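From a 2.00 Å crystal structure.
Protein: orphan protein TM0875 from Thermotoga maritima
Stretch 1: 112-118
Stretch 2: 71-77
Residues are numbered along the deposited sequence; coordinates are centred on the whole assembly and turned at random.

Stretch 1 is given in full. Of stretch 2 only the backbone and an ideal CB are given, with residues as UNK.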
ATOM      1  N   GLY A 112      -8.414 -15.908 -15.886  1.00 24.11           N
ATOM      2  CA  GLY A 112      -9.712 -16.018 -16.561  1.00 26.60           C
ATOM      3  C   GLY A 112     -10.208 -14.669 -17.099  1.00 23.66           C
ATOM      4  O   GLY A 112      -9.472 -13.959 -17.775  1.00 25.72           O
ATOM      5  N   ASP A 113     -11.438 -14.310 -16.753  1.00 25.15           N
ATOM      6  CA  ASP A 113     -12.014 -12.972 -17.033  1.00 25.99           C
ATOM      7  C   ASP A 113     -11.633 -11.871 -16.052  1.00 23.76           C
ATOM      8  O   ASP A 113     -11.965 -10.679 -16.262  1.00 25.71           O
ATOM      9  CB  ASP A 113     -13.537 -13.052 -17.033  1.00 26.12           C
ATOM     10  CG  ASP A 113     -14.064 -13.967 -18.086  1.00 32.40           C
ATOM     11  OD1 ASP A 113     -13.253 -14.432 -18.929  1.00 35.09           O
ATOM     12  OD2 ASP A 113     -15.270 -14.292 -18.138  1.00 34.32           O
HETATM   13  N   MSE A 114     -10.940 -12.246 -14.984  1.00 20.59           N
HETATM   14  CA  MSE A 114     -10.571 -11.285 -13.954  1.00 21.60           C
HETATM   15  C   MSE A 114      -9.255 -10.583 -14.306  1.00 20.40           C
HETATM   16  O   MSE A 114      -8.335 -11.189 -14.885  1.00 20.13           O
HETATM   17  CB  MSE A 114     -10.594 -12.002 -12.595  1.00 23.07           C
HETATM   18  CG  MSE A 114      -9.740 -11.582 -11.494  1.00 34.22           C
HETATM   19 SE   MSE A 114      -9.950 -12.988  -9.982  1.00 49.60          SE
HETATM   20  CE  MSE A 114     -11.783 -13.400  -9.990  1.00 39.23           C
ATOM     21  N   LYS A 115      -9.214  -9.284 -13.999  1.00 16.48           N
ATOM     22  CA  LYS A 115      -7.979  -8.493 -13.970  1.00 17.78           C
ATOM     23  C   LYS A 115      -7.615  -8.133 -12.525  1.00 16.88           C
ATOM     24  O   LYS A 115      -8.439  -7.774 -11.728  1.00 19.72           O
ATOM     25  CB  LYS A 115      -8.114  -7.227 -14.796  1.00 16.59           C
ATOM     26  CG  LYS A 115      -8.397  -7.456 -16.210  1.00 20.82           C
ATOM     27  CD  LYS A 115      -7.371  -8.360 -16.923  1.00 26.09           C
ATOM     28  CE  LYS A 115      -6.298  -7.597 -17.569  1.00 31.36           C
ATOM     29  NZ  LYS A 115      -6.797  -7.011 -18.832  1.00 38.00           N
ATOM     30  N   ILE A 116      -6.343  -8.217 -12.222  1.00 16.71           N
ATOM     31  CA  ILE A 116      -5.867  -8.168 -10.848  1.00 18.72           C
ATOM     32  C   ILE A 116      -4.714  -7.178 -10.786  1.00 16.16           C
ATOM     33  O   ILE A 116      -3.725  -7.303 -11.524  1.00 17.31           O
ATOM     34  CB  ILE A 116      -5.372  -9.560 -10.399  1.00 20.93           C
ATOM     35  CG1 ILE A 116      -6.499 -10.588 -10.478  1.00 22.50           C
ATOM     36  CG2 ILE A 116      -4.727  -9.480  -9.023  1.00 23.31           C
ATOM     37  CD1 ILE A 116      -6.054 -11.856 -10.979  1.00 34.51           C
ATOM     38  N   LEU A 117      -4.882  -6.209  -9.903  1.00 19.31           N
ATOM     39  CA  LEU A 117      -3.883  -5.220  -9.542  1.00 22.17           C
ATOM     40  C   LEU A 117      -3.353  -5.574  -8.154  1.00 23.48           C
ATOM     41  O   LEU A 117      -4.114  -5.722  -7.207  1.00 25.24           O
ATOM     42  CB  LEU A 117      -4.525  -3.851  -9.462  1.00 21.76           C
ATOM     43  CG  LEU A 117      -3.622  -2.638  -9.252  1.00 27.69           C
ATOM     44  CD1 LEU A 117      -2.526  -2.504 -10.333  1.00 31.10           C
ATOM     45  CD2 LEU A 117      -4.526  -1.414  -9.240  1.00 32.79           C
ATOM     46  N   SER A 118      -2.049  -5.729  -8.047  1.00 23.63           N
ATOM     47  CA  SER A 118      -1.435  -6.088  -6.798  1.00 29.56           C
ATOM     48  C   SER A 118      -0.484  -5.012  -6.311  1.00 31.25           C
ATOM     49  O   SER A 118       0.403  -4.565  -7.049  1.00 28.93           O
ATOM     50  CB  SER A 118      -0.637  -7.376  -6.984  1.00 28.57           C
ATOM     51  OG  SER A 118       0.085  -7.623  -5.800  1.00 48.19           O
ATOM     52  N   UNK A  71     -15.373  -2.060 -20.783  1.00 25.13           N
ATOM     53  CA  UNK A  71     -14.145  -2.876 -20.805  1.00 24.80           C
ATOM     54  C   UNK A  71     -13.417  -2.941 -19.493  1.00 23.26           C
ATOM     55  O   UNK A  71     -13.415  -1.963 -18.743  1.00 27.33           O
ATOM     56  CB  UNK A  71     -13.182  -2.337 -21.864  1.00 24.80           C
ATOM     57  N   UNK A  72     -12.819  -4.097 -19.216  1.00 19.78           N
ATOM     58  CA  UNK A  72     -11.928  -4.260 -18.070  1.00 25.14           C
ATOM     59  C   UNK A  72     -10.646  -3.465 -18.315  1.00 21.19           C
ATOM     60  O   UNK A  72     -10.236  -3.286 -19.443  1.00 21.18           O
ATOM     61  CB  UNK A  72     -11.613  -5.737 -17.826  1.00 25.14           C
ATOM     62  N   UNK A  73     -10.053  -2.972 -17.255  1.00 20.93           N
ATOM     63  CA  UNK A  73      -8.792  -2.259 -17.351  1.00 20.97           C
ATOM     64  C   UNK A  73      -7.631  -3.208 -17.672  1.00 20.13           C
ATOM     65  O   UNK A  73      -7.615  -4.358 -17.291  1.00 19.60           O
ATOM     66  CB  UNK A  73      -8.516  -1.509 -16.047  1.00 20.97           C
ATOM     67  N   UNK A  74      -6.681  -2.717 -18.432  1.00 22.16           N
ATOM     68  CA  UNK A  74      -5.387  -3.348 -18.555  1.00 20.77           C
ATOM     69  C   UNK A  74      -4.282  -2.660 -17.789  1.00 20.26           C
ATOM     70  O   UNK A  74      -3.310  -3.314 -17.477  1.00 18.82           O
ATOM     71  CB  UNK A  74      -4.999  -3.425 -20.033  1.00 20.77           C
ATOM     72  N   UNK A  75      -4.363  -1.343 -17.565  1.00 19.65           N
ATOM     73  CA  UNK A  75      -3.320  -0.630 -16.782  1.00 18.25           C
ATOM     74  C   UNK A  75      -3.954   0.271 -15.734  1.00 18.84           C
ATOM     75  O   UNK A  75      -5.042   0.743 -15.934  1.00 17.42           O
ATOM     76  CB  UNK A  75      -2.423   0.201 -17.701  1.00 18.25           C
ATOM     77  N   UNK A  76      -3.281   0.411 -14.590  1.00 18.90           N
ATOM     78  CA  UNK A  76      -3.638   1.355 -13.555  1.00 20.67           C
ATOM     79  C   UNK A  76      -2.595   2.474 -13.632  1.00 21.23           C
ATOM     80  O   UNK A  76      -1.393   2.202 -13.703  1.00 22.33           O
ATOM     81  CB  UNK A  76      -3.686   0.699 -12.174  1.00 20.67           C
ATOM     82  N   UNK A  77      -3.062   3.711 -13.714  1.00 19.82           N
ATOM     83  CA  UNK A  77      -2.203   4.890 -13.790  1.00 18.79           C
ATOM     84  C   UNK A  77      -2.346   5.703 -12.489  1.00 21.58           C
ATOM     85  O   UNK A  77      -3.467   5.999 -12.053  1.00 19.46           O
ATOM     86  CB  UNK A  77      -2.558   5.743 -15.010  1.00 18.79           C
TER

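Stretch 1 runs as a strand from M114 onward, and the touching part of stretch 2 runs in nearly the same direction, the two end-to-end lines lying 13° apart. Most contacts involve side chains, with the carbonyls of D113 and of position 73 also taking part. From stretch 1, K115 and L117 point toward stretch 2. M114, just before K115, points away, and I116, between K115 and L117, is out of reach.

Position 71 lies outside the contact. Its ideal CB has no atom of stretch 1 within 5.5 Å, and the backbone, at phi -72° and psi 145°, is extended. Stretch 1 sets no limit here, and a polar or charged side chain would do as well as any. The residue is E71. Its side chain makes no contact with stretch 1.

Position 72 points toward stretch 1. Its ideal CB is 4.0 Å from CG of K115 and 5.2 Å from the backbone O of D113. What is offered is the methylene part of the lysine, since the amino group is carried further on. A compact apolar side chain such as valine or isoleucine would suit, threonine could fit with its methyl against the lysine, and alanine would fit with less contact. The residue is V72, with chi1 at -63° (m). Its CG2 packs at 3.7 Å from CG of K115. Its CG1 lies 4.3 Å from O of D113. V72 has the largest covered area of stretch 2, 41 Å².

Position 73 points sideways, and its ideal CB finds nothing within 5.5 Å. The backbone matters more. Its carbonyl O is 3.2 Å from NZ of K115, an acceptor that any residue would supply. Phi of -72° is compatible with proline, but many residues would fit. The residue is P73, with a C-gamma endo ring. Its carbonyl accepts a hydrogen bond from NZ of K115, so the contact is made by the main chain and the ring takes no part in it.

Position 74 points away overall, yet its ideal CB is 4.2 Å from NZ of K115. A positive charge would be poorly placed beside the amino group. A short side chain with an acceptor, such as serine, threonine, asparagine or aspartate, would be reasonable. The residue is S74, chi1 -66° (m). Its OG accepts a weak hydrogen bond from NZ of K115 at 3.4 Å. The bent lysine side chain, with chi1 and chi2 both m, thus brings one amino group to two acceptors on neighbouring residues.

Position 75 points away; the alternation of a strand then turns 76 toward stretch 1. The choice is open, and the extended backbone admits many side chains, beta-branched or aromatic ones among them. The residue is F75, whose side chain makes no contact with stretch 1.

Position 76 turns back toward stretch 1. Its ideal CB is already 3.7 Å from CD2 of L117, so even a small apolar side chain makes contact; larger apolar ones are not excluded by what is visible. The residue is A76. Its CB meets CD2 of L117 at 3.7 Å, an apolar contact.

Position 77 is out of reach. Stretch 1 leaves the choice open, and the extended backbone again suits beta-branched or aromatic side chains, among many. The residue is I77, chi1 -55° (m).

Stretch 2 71-77: EVPSFAI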
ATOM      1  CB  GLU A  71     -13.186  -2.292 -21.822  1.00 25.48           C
ATOM      2  CG  GLU A  71     -13.685  -2.398 -23.234  1.00 27.16           C
ATOM      3  CD  GLU A  71     -12.725  -1.803 -24.244  1.00 39.41           C
ATOM      4  OE1 GLU A  71     -12.548  -0.572 -24.237  1.00 46.61           O
ATOM      5  OE2 GLU A  71     -12.184  -2.566 -25.066  1.00 46.16           O
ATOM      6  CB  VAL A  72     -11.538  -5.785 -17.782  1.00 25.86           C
ATOM      7  CG1 VAL A  72     -12.771  -6.608 -17.415  1.00 35.96           C
ATOM      8  CG2 VAL A  72     -10.734  -6.425 -18.954  1.00 30.75           C
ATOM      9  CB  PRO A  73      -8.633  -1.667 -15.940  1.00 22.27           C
ATOM     10  CG  PRO A  73      -9.430  -2.526 -15.047  1.00 22.14           C
ATOM     11  CD  PRO A  73     -10.532  -3.102 -15.863  1.00 23.23           C
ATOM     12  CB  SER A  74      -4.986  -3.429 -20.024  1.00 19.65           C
ATOM     13  OG  SER A  74      -5.851  -4.299 -20.700  1.00 27.94           O
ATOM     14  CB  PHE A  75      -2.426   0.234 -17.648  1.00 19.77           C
ATOM     15  CG  PHE A  75      -1.649  -0.518 -18.612  1.00 17.63           C
ATOM     16  CD1 PHE A  75      -0.371  -0.997 -18.283  1.00 17.81           C
ATOM     17  CD2 PHE A  75      -2.194  -0.794 -19.872  1.00 22.03           C
ATOM     18  CE1 PHE A  75       0.370  -1.715 -19.214  1.00 29.78           C
ATOM     19  CE2 PHE A  75      -1.471  -1.510 -20.786  1.00 23.33           C
ATOM     20  CZ  PHE A  75      -0.190  -1.978 -20.472  1.00 25.52           C
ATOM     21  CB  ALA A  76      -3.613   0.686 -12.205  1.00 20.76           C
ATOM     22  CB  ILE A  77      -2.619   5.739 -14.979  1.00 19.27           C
ATOM     23  CG1 ILE A  77      -2.605   4.906 -16.265  1.00 21.89           C
ATOM     24  CG2 ILE A  77      -1.691   6.951 -15.121  1.00 21.16           C
ATOM     25  CD1 ILE A  77      -3.314   5.555 -17.400  1.00 26.50           C
TER
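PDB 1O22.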